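Local atomic coordinates of DUF4875 domain-containing protein (Desulfovibrio piger, PDB entry 4LG3), a protein that is of unknown function and belongs to the DUF4875 family, which is grouped with CamS-like proteins. Residues Arg45-Ala57 with Gln117-Lys129. Numbering follows the deposited sequence.
With SO4 (sulfate ion), chain E.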
ATOM      1  N   ARG A  45      -4.000   3.626 -10.769  1.00 43.05           N
ATOM      2  CA  ARG A  45      -4.137   2.446 -11.620  1.00 43.83           C
ATOM      3  C   ARG A  45      -5.530   1.815 -11.433  1.00 49.51           C
ATOM      4  O   ARG A  45      -5.911   1.458 -10.319  1.00 48.78           O
ATOM      5  CB  ARG A  45      -3.016   1.439 -11.334  1.00 40.69           C
ATOM      6  CG  ARG A  45      -3.042   0.288 -12.308  1.00 51.37           C
ATOM      7  CD  ARG A  45      -1.682  -0.253 -12.519  1.00 53.74           C
ATOM      8  NE  ARG A  45      -1.709  -1.389 -13.428  1.00 57.41           N
ATOM      9  CZ  ARG A  45      -0.635  -2.103 -13.734  1.00 69.63           C
ATOM     10  NH1 ARG A  45       0.551  -1.791 -13.215  1.00 53.60           N
ATOM     11  NH2 ARG A  45      -0.735  -3.146 -14.550  1.00 57.99           N
ATOM     12  N   ARG A  46      -6.287   1.742 -12.536  1.00 48.30           N
ATOM     13  CA  ARG A  46      -7.672   1.291 -12.600  1.00 49.24           C
ATOM     14  C   ARG A  46      -7.841  -0.164 -12.153  1.00 52.29           C
ATOM     15  O   ARG A  46      -8.822  -0.472 -11.492  1.00 51.85           O
ATOM     16  CB  ARG A  46      -8.234   1.503 -14.017  1.00 51.05           C
ATOM     17  CG  ARG A  46      -8.346   2.976 -14.405  1.00 60.09           C
ATOM     18  CD  ARG A  46      -9.207   3.182 -15.625  1.00 71.35           C
ATOM     19  NE  ARG A  46      -8.416   3.601 -16.779  1.00 93.01           N
ATOM     20  CZ  ARG A  46      -8.586   4.748 -17.439  1.00113.88           C
ATOM     21  NH1 ARG A  46      -9.516   5.617 -17.055  1.00101.63           N
ATOM     22  NH2 ARG A  46      -7.821   5.040 -18.480  1.00100.54           N
ATOM     23  N   ASP A  47      -6.900  -1.047 -12.521  1.00 48.26           N
ATOM     24  CA  ASP A  47      -6.938  -2.469 -12.189  1.00 47.01           C
ATOM     25  C   ASP A  47      -5.513  -3.003 -12.041  1.00 46.57           C
ATOM     26  O   ASP A  47      -4.751  -2.944 -12.988  1.00 46.68           O
ATOM     27  CB  ASP A  47      -7.717  -3.243 -13.282  1.00 50.97           C
ATOM     28  CG  ASP A  47      -8.192  -4.648 -12.913  1.00 59.58           C
ATOM     29  OD1 ASP A  47      -7.348  -5.476 -12.508  1.00 59.55           O
ATOM     30  OD2 ASP A  47      -9.404  -4.936 -13.091  1.00 65.47           O
ATOM     31  N   SER A  48      -5.155  -3.510 -10.863  1.00 41.66           N
ATOM     32  CA  SER A  48      -3.824  -4.082 -10.609  1.00 40.91           C
ATOM     33  C   SER A  48      -3.891  -5.629 -10.363  1.00 45.62           C
ATOM     34  O   SER A  48      -2.901  -6.230  -9.923  1.00 44.12           O
ATOM     35  CB  SER A  48      -3.141  -3.375  -9.431  1.00 42.12           C
ATOM     36  OG  SER A  48      -3.954  -3.259  -8.275  1.00 45.14           O
ATOM     37  N   SER A  49      -5.010  -6.281 -10.728  1.00 43.74           N
ATOM     38  CA  SER A  49      -5.165  -7.725 -10.466  1.00 45.21           C
ATOM     39  C   SER A  49      -4.205  -8.609 -11.285  1.00 51.35           C
ATOM     40  O   SER A  49      -3.992  -9.779 -10.918  1.00 51.25           O
ATOM     41  CB  SER A  49      -6.603  -8.175 -10.672  1.00 45.50           C
ATOM     42  OG  SER A  49      -7.028  -7.841 -11.979  1.00 48.45           O
ATOM     43  N   THR A  50      -3.584  -8.036 -12.336  1.00 48.44           N
ATOM     44  CA  THR A  50      -2.611  -8.741 -13.187  1.00 50.01           C
ATOM     45  C   THR A  50      -1.168  -8.418 -12.778  1.00 52.19           C
ATOM     46  O   THR A  50      -0.243  -8.953 -13.373  1.00 54.41           O
ATOM     47  CB  THR A  50      -2.831  -8.422 -14.656  1.00 63.95           C
ATOM     48  OG1 THR A  50      -2.716  -7.005 -14.840  1.00 72.80           O
ATOM     49  CG2 THR A  50      -4.157  -8.946 -15.160  1.00 61.19           C
ATOM     50  N   VAL A  51      -0.985  -7.563 -11.759  1.00 46.13           N
ATOM     51  CA  VAL A  51       0.319  -7.207 -11.203  1.00 44.44           C
ATOM     52  C   VAL A  51       0.713  -8.342 -10.236  1.00 48.35           C
ATOM     53  O   VAL A  51      -0.046  -8.659  -9.321  1.00 46.50           O
ATOM     54  CB  VAL A  51       0.333  -5.804 -10.528  1.00 44.62           C
ATOM     55  CG1 VAL A  51       1.721  -5.451 -10.025  1.00 43.06           C
ATOM     56  CG2 VAL A  51      -0.156  -4.730 -11.495  1.00 43.74           C
ATOM     57  N   SER A  52       1.859  -9.004 -10.499  1.00 44.99           N
ATOM     58  CA  SER A  52       2.348 -10.093  -9.662  1.00 44.32           C
ATOM     59  C   SER A  52       2.872  -9.594  -8.297  1.00 50.41           C
ATOM     60  O   SER A  52       3.148  -8.403  -8.116  1.00 49.43           O
ATOM     61  CB  SER A  52       3.444 -10.858 -10.380  1.00 43.88           C
ATOM     62  OG  SER A  52       4.583 -10.038 -10.557  1.00 47.51           O
ATOM     63  N   LYS A  53       3.025 -10.533  -7.351  1.00 49.32           N
ATOM     64  CA  LYS A  53       3.583 -10.309  -6.024  1.00 48.52           C
ATOM     65  C   LYS A  53       5.009  -9.766  -6.180  1.00 54.05           C
ATOM     66  O   LYS A  53       5.411  -8.843  -5.458  1.00 53.03           O
ATOM     67  CB  LYS A  53       3.595 -11.642  -5.241  1.00 50.61           C
ATOM     68  CG  LYS A  53       4.029 -11.492  -3.800  1.00 47.81           C
ATOM     69  CD  LYS A  53       4.127 -12.812  -3.086  1.00 48.16           C
ATOM     70  CE  LYS A  53       4.642 -12.603  -1.683  1.00 43.72           C
ATOM     71  NZ  LYS A  53       4.682 -13.870  -0.915  1.00 44.94           N
ATOM     72  N   ARG A  54       5.755 -10.346  -7.141  1.00 50.57           N
ATOM     73  CA  ARG A  54       7.125  -9.978  -7.453  1.00 50.81           C
ATOM     74  C   ARG A  54       7.187  -8.518  -7.930  1.00 54.06           C
ATOM     75  O   ARG A  54       8.062  -7.778  -7.497  1.00 55.87           O
ATOM     76  CB  ARG A  54       7.705 -10.956  -8.487  1.00 54.00           C
ATOM     77  CG  ARG A  54       9.193 -10.798  -8.775  1.00 73.70           C
ATOM     78  CD  ARG A  54      10.080 -11.292  -7.654  1.00 89.17           C
ATOM     79  NE  ARG A  54      11.507 -11.231  -7.975  1.00 92.28           N
ATOM     80  CZ  ARG A  54      12.280 -10.163  -7.786  1.00102.72           C
ATOM     81  NH1 ARG A  54      11.762  -9.030  -7.308  1.00 83.48           N
ATOM     82  NH2 ARG A  54      13.574 -10.215  -8.086  1.00 88.38           N
ATOM     83  N   GLN A  55       6.230  -8.086  -8.751  1.00 47.86           N
ATOM     84  CA  GLN A  55       6.165  -6.715  -9.250  1.00 45.71           C
ATOM     85  C   GLN A  55       5.813  -5.729  -8.130  1.00 47.84           C
ATOM     86  O   GLN A  55       6.378  -4.641  -8.089  1.00 46.93           O
ATOM     87  CB  GLN A  55       5.158  -6.625 -10.384  1.00 47.46           C
ATOM     88  CG  GLN A  55       5.719  -7.164 -11.693  1.00 55.93           C
ATOM     89  CD  GLN A  55       4.677  -7.307 -12.764  1.00 71.03           C
ATOM     90  OE1 GLN A  55       3.480  -7.401 -12.496  1.00 63.49           O
ATOM     91  NE2 GLN A  55       5.111  -7.341 -14.011  1.00 66.46           N
ATOM     92  N   LEU A  56       4.916  -6.125  -7.206  1.00 42.65           N
ATOM     93  CA  LEU A  56       4.533  -5.310  -6.059  1.00 39.86           C
ATOM     94  C   LEU A  56       5.736  -5.107  -5.134  1.00 43.94           C
ATOM     95  O   LEU A  56       5.987  -3.991  -4.689  1.00 41.74           O
ATOM     96  CB  LEU A  56       3.337  -5.935  -5.289  1.00 39.09           C
ATOM     97  CG  LEU A  56       1.985  -6.054  -6.057  1.00 41.99           C
ATOM     98  CD1 LEU A  56       0.981  -6.828  -5.243  1.00 41.53           C
ATOM     99  CD2 LEU A  56       1.426  -4.687  -6.429  1.00 38.31           C
ATOM    100  N   ALA A  57       6.499  -6.181  -4.875  1.00 43.78           N
ATOM    101  CA  ALA A  57       7.727  -6.162  -4.070  1.00 43.28           C
ATOM    102  C   ALA A  57       8.802  -5.286  -4.738  1.00 47.03           C
ATOM    103  O   ALA A  57       9.369  -4.422  -4.078  1.00 46.47           O
ATOM    104  CB  ALA A  57       8.248  -7.578  -3.869  1.00 44.91           C
ATOM    105  N   GLN A 117       6.662  -7.326   2.801  1.00 38.47           N
ATOM    106  CA  GLN A 117       5.329  -7.874   2.569  1.00 39.23           C
ATOM    107  C   GLN A 117       4.834  -7.525   1.209  1.00 43.03           C
ATOM    108  O   GLN A 117       5.183  -6.479   0.687  1.00 44.16           O
ATOM    109  CB  GLN A 117       4.287  -7.396   3.602  1.00 39.62           C
ATOM    110  CG  GLN A 117       4.591  -7.738   5.038  1.00 36.52           C
ATOM    111  CD  GLN A 117       3.532  -7.157   5.931  1.00 62.01           C
ATOM    112  OE1 GLN A 117       2.688  -7.876   6.473  1.00 53.47           O
ATOM    113  NE2 GLN A 117       3.549  -5.832   6.108  1.00 54.65           N
ATOM    114  N   ALA A 118       4.045  -8.407   0.620  1.00 40.25           N
ATOM    115  CA  ALA A 118       3.397  -8.186  -0.667  1.00 41.16           C
ATOM    116  C   ALA A 118       2.203  -9.112  -0.777  1.00 48.46           C
ATOM    117  O   ALA A 118       2.258 -10.248  -0.297  1.00 50.80           O
ATOM    118  CB  ALA A 118       4.368  -8.400  -1.826  1.00 42.49           C
ATOM    119  N   THR A 119       1.103  -8.608  -1.341  1.00 44.95           N
ATOM    120  CA  THR A 119      -0.107  -9.404  -1.557  1.00 45.46           C
ATOM    121  C   THR A 119       0.163 -10.338  -2.764  1.00 51.75           C
ATOM    122  O   THR A 119       0.980  -9.988  -3.624  1.00 50.80           O
ATOM    123  CB  THR A 119      -1.329  -8.488  -1.782  1.00 46.03           C
ATOM    124  OG1 THR A 119      -1.022  -7.533  -2.789  1.00 44.10           O
ATOM    125  CG2 THR A 119      -1.797  -7.789  -0.531  1.00 43.43           C
ATOM    126  N   PRO A 120      -0.519 -11.497  -2.903  1.00 50.64           N
ATOM    127  CA  PRO A 120      -0.227 -12.369  -4.076  1.00 51.36           C
ATOM    128  C   PRO A 120      -0.555 -11.726  -5.431  1.00 55.26           C
ATOM    129  O   PRO A 120      -0.074 -12.200  -6.451  1.00 57.46           O
ATOM    130  CB  PRO A 120      -1.075 -13.620  -3.829  1.00 54.51           C
ATOM    131  CG  PRO A 120      -2.069 -13.245  -2.775  1.00 58.06           C
ATOM    132  CD  PRO A 120      -1.493 -12.118  -1.977  1.00 51.87           C
ATOM    133  N   ARG A 121      -1.348 -10.643  -5.436  1.00 51.48           N
ATOM    134  CA  ARG A 121      -1.791  -9.861  -6.615  1.00 50.80           C
ATOM    135  C   ARG A 121      -2.329  -8.505  -6.194  1.00 53.51           C
ATOM    136  O   ARG A 121      -2.603  -8.305  -5.005  1.00 53.98           O
ATOM    137  CB  ARG A 121      -2.904 -10.615  -7.374  1.00 50.90           C
ATOM    138  CG  ARG A 121      -4.151 -10.917  -6.527  1.00 57.28           C
ATOM    139  CD  ARG A 121      -5.362 -11.218  -7.387  1.00 58.89           C
ATOM    140  NE  ARG A 121      -6.556 -11.534  -6.599  1.00 58.17           N
ATOM    141  CZ  ARG A 121      -7.532 -10.675  -6.319  1.00 62.17           C
ATOM    142  NH1 ARG A 121      -7.470  -9.422  -6.750  1.00 44.82           N
ATOM    143  NH2 ARG A 121      -8.585 -11.065  -5.620  1.00 50.06           N
ATOM    144  N   GLY A 122      -2.552  -7.622  -7.167  1.00 48.32           N
ATOM    145  CA  GLY A 122      -3.221  -6.345  -6.935  1.00 46.33           C
ATOM    146  C   GLY A 122      -4.729  -6.535  -6.981  1.00 49.51           C
ATOM    147  O   GLY A 122      -5.208  -7.670  -6.986  1.00 52.07           O
ATOM    148  N   LEU A 123      -5.504  -5.453  -7.055  1.00 44.33           N
ATOM    149  CA  LEU A 123      -6.968  -5.589  -7.007  1.00 44.07           C
ATOM    150  C   LEU A 123      -7.655  -5.245  -8.323  1.00 50.37           C
ATOM    151  O   LEU A 123      -7.130  -4.477  -9.130  1.00 50.13           O
ATOM    152  CB  LEU A 123      -7.559  -4.710  -5.866  1.00 42.70           C
ATOM    153  CG  LEU A 123      -6.895  -4.763  -4.448  1.00 45.08           C
ATOM    154  CD1 LEU A 123      -7.708  -3.987  -3.447  1.00 45.06           C
ATOM    155  CD2 LEU A 123      -6.726  -6.204  -3.928  1.00 44.01           C
ATOM    156  N   THR A 124      -8.848  -5.818  -8.534  1.00 49.42           N
ATOM    157  CA  THR A 124      -9.659  -5.565  -9.729  1.00 50.74           C
ATOM    158  C   THR A 124     -10.318  -4.196  -9.594  1.00 54.66           C
ATOM    159  O   THR A 124     -10.454  -3.684  -8.479  1.00 55.01           O
ATOM    160  CB  THR A 124     -10.727  -6.667  -9.938  1.00 54.99           C
ATOM    161  OG1 THR A 124     -11.677  -6.620  -8.878  1.00 55.34           O
ATOM    162  CG2 THR A 124     -10.147  -8.054 -10.027  1.00 49.68           C
ATOM    163  N   ALA A 125     -10.782  -3.630 -10.704  1.00 51.54           N
ATOM    164  CA  ALA A 125     -11.504  -2.351 -10.690  1.00 51.06           C
ATOM    165  C   ALA A 125     -12.709  -2.430  -9.746  1.00 55.28           C
ATOM    166  O   ALA A 125     -12.981  -1.475  -9.020  1.00 52.97           O
ATOM    167  CB  ALA A 125     -11.959  -1.990 -12.094  1.00 53.07           C
ATOM    168  N   GLN A 126     -13.408  -3.594  -9.736  1.00 54.43           N
ATOM    169  CA  GLN A 126     -14.575  -3.815  -8.877  1.00 54.88           C
ATOM    170  C   GLN A 126     -14.183  -3.839  -7.396  1.00 55.64           C
ATOM    171  O   GLN A 126     -14.867  -3.230  -6.577  1.00 54.16           O
ATOM    172  CB  GLN A 126     -15.299  -5.095  -9.255  1.00 57.91           C
ATOM    173  CG  GLN A 126     -16.736  -5.079  -8.784  1.00 65.57           C
ATOM    174  CD  GLN A 126     -17.361  -6.426  -8.845  1.00 81.89           C
ATOM    175  OE1 GLN A 126     -16.940  -7.364  -8.163  1.00 79.83           O
ATOM    176  NE2 GLN A 126     -18.419  -6.528  -9.617  1.00 78.65           N
ATOM    177  N   GLU A 127     -13.064  -4.514  -7.070  1.00 51.04           N
ATOM    178  CA  GLU A 127     -12.534  -4.588  -5.700  1.00 47.63           C
ATOM    179  C   GLU A 127     -12.151  -3.187  -5.197  1.00 48.39           C
ATOM    180  O   GLU A 127     -12.443  -2.837  -4.054  1.00 48.49           O
ATOM    181  CB  GLU A 127     -11.341  -5.541  -5.634  1.00 46.97           C
ATOM    182  CG  GLU A 127     -11.741  -7.011  -5.569  1.00 46.72           C
ATOM    183  CD  GLU A 127     -10.630  -8.019  -5.817  1.00 49.06           C
ATOM    184  OE1 GLU A 127      -9.600  -7.659  -6.431  1.00 53.01           O
ATOM    185  OE2 GLU A 127     -10.825  -9.198  -5.458  1.00 55.07           O
ATOM    186  N   LEU A 128     -11.560  -2.384  -6.074  1.00 42.86           N
ATOM    187  CA  LEU A 128     -11.138  -1.014  -5.792  1.00 41.23           C
ATOM    188  C   LEU A 128     -12.330  -0.082  -5.600  1.00 46.23           C
ATOM    189  O   LEU A 128     -12.294   0.777  -4.717  1.00 46.01           O
ATOM    190  CB  LEU A 128     -10.222  -0.505  -6.917  1.00 40.83           C
ATOM    191  CG  LEU A 128      -8.811  -1.122  -6.985  1.00 42.97           C
ATOM    192  CD1 LEU A 128      -8.146  -0.766  -8.285  1.00 43.20           C
ATOM    193  CD2 LEU A 128      -7.958  -0.700  -5.812  1.00 41.03           C
ATOM    194  N   LYS A 129     -13.396  -0.279  -6.384  1.00 45.67           N
ATOM    195  CA  LYS A 129     -14.642   0.476  -6.279  1.00 47.16           C
ATOM    196  C   LYS A 129     -15.326   0.142  -4.948  1.00 52.87           C
ATOM    197  O   LYS A 129     -15.830   1.056  -4.293  1.00 54.66           O
ATOM    198  CB  LYS A 129     -15.579   0.175  -7.482  1.00 51.77           C
ATOM    199  CG  LYS A 129     -16.904   0.955  -7.504  1.00 70.33           C
ATOM    200  CD  LYS A 129     -16.753   2.374  -8.069  1.00 88.78           C
ATOM    201  CE  LYS A 129     -17.605   3.394  -7.338  1.00104.10           C
ATOM    202  NZ  LYS A 129     -17.103   4.784  -7.542  1.00112.77           N
TER
HETATM  203  S   SO4 E 302      -6.564   4.607 -21.335  0.50 79.78           S
HETATM  204  O1  SO4 E 302      -5.524   4.987 -22.295  0.50 79.73           O
HETATM  205  O2  SO4 E 302      -7.506   5.718 -21.112  0.50 78.82           O
HETATM  206  O3  SO4 E 302      -7.312   3.456 -21.856  0.50 79.98           O
HETATM  207  O4  SO4 E 302      -5.896   4.251 -20.080  0.50 79.05           O
HETATM  208  O   HOH W   1       1.955 -13.259  -8.151  1.00 53.21           O
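Ser48 and Leu123 lock the two loops together with a reciprocal pair of hydrogen bonds: Ser48 N gives to Leu123 O at 2.8 Å, and Leu123 N gives to Ser48 OG at 3.0 Å. With chi1 at 49°, Ser48 OG sits between its own backbone N and carbonyl carbon, which turns it to Leu123 N. A weak bond from Gly122 N to Val51 O adds a further link between the backbones, and a water bridges Lys53 N and Pro120 O beyond it.

The carboxylate of Asp47 serves both segments. Its OD1 accepts from Ser49 N, closing an Asx turn, while OD2 takes Ala125 N at 3.0 Å, the donor lying well above the carboxylate plane. Ala125 opens helix 125-137, whose N-terminus is also held by the Thr124-Glu127 capping box. Arg121, in the loop before the helix, grips Glu127 of its first turn end-on, NH1 and NH2 each meeting a syn lone pair; Glu127 OE1 also accepts from Thr124 N.

Carbon contacts fill in around these bonds. Ser49 CB rests against Thr124 CG2 at 3.6 Å, and the methyl Leu128 CD1 lies against the carbonyl oxygen Arg46 O. At the other end Leu56 CD1 reaches the hydroxyl oxygen Thr119 OG1, while the extended Lys53 chain runs past Ala118, its CG 3.7 Å from Ala118 CB, and carries NZ onward to a salt bridge with Glu175.

The contact thus fastens the loop leading into helix 53-71 to the connection from strand 113-118 to helix 125-137. Asp47 probably adds favourable electrostatics at the latter helix's N-terminus, where its negative charge would face the positive end of the helix dipole.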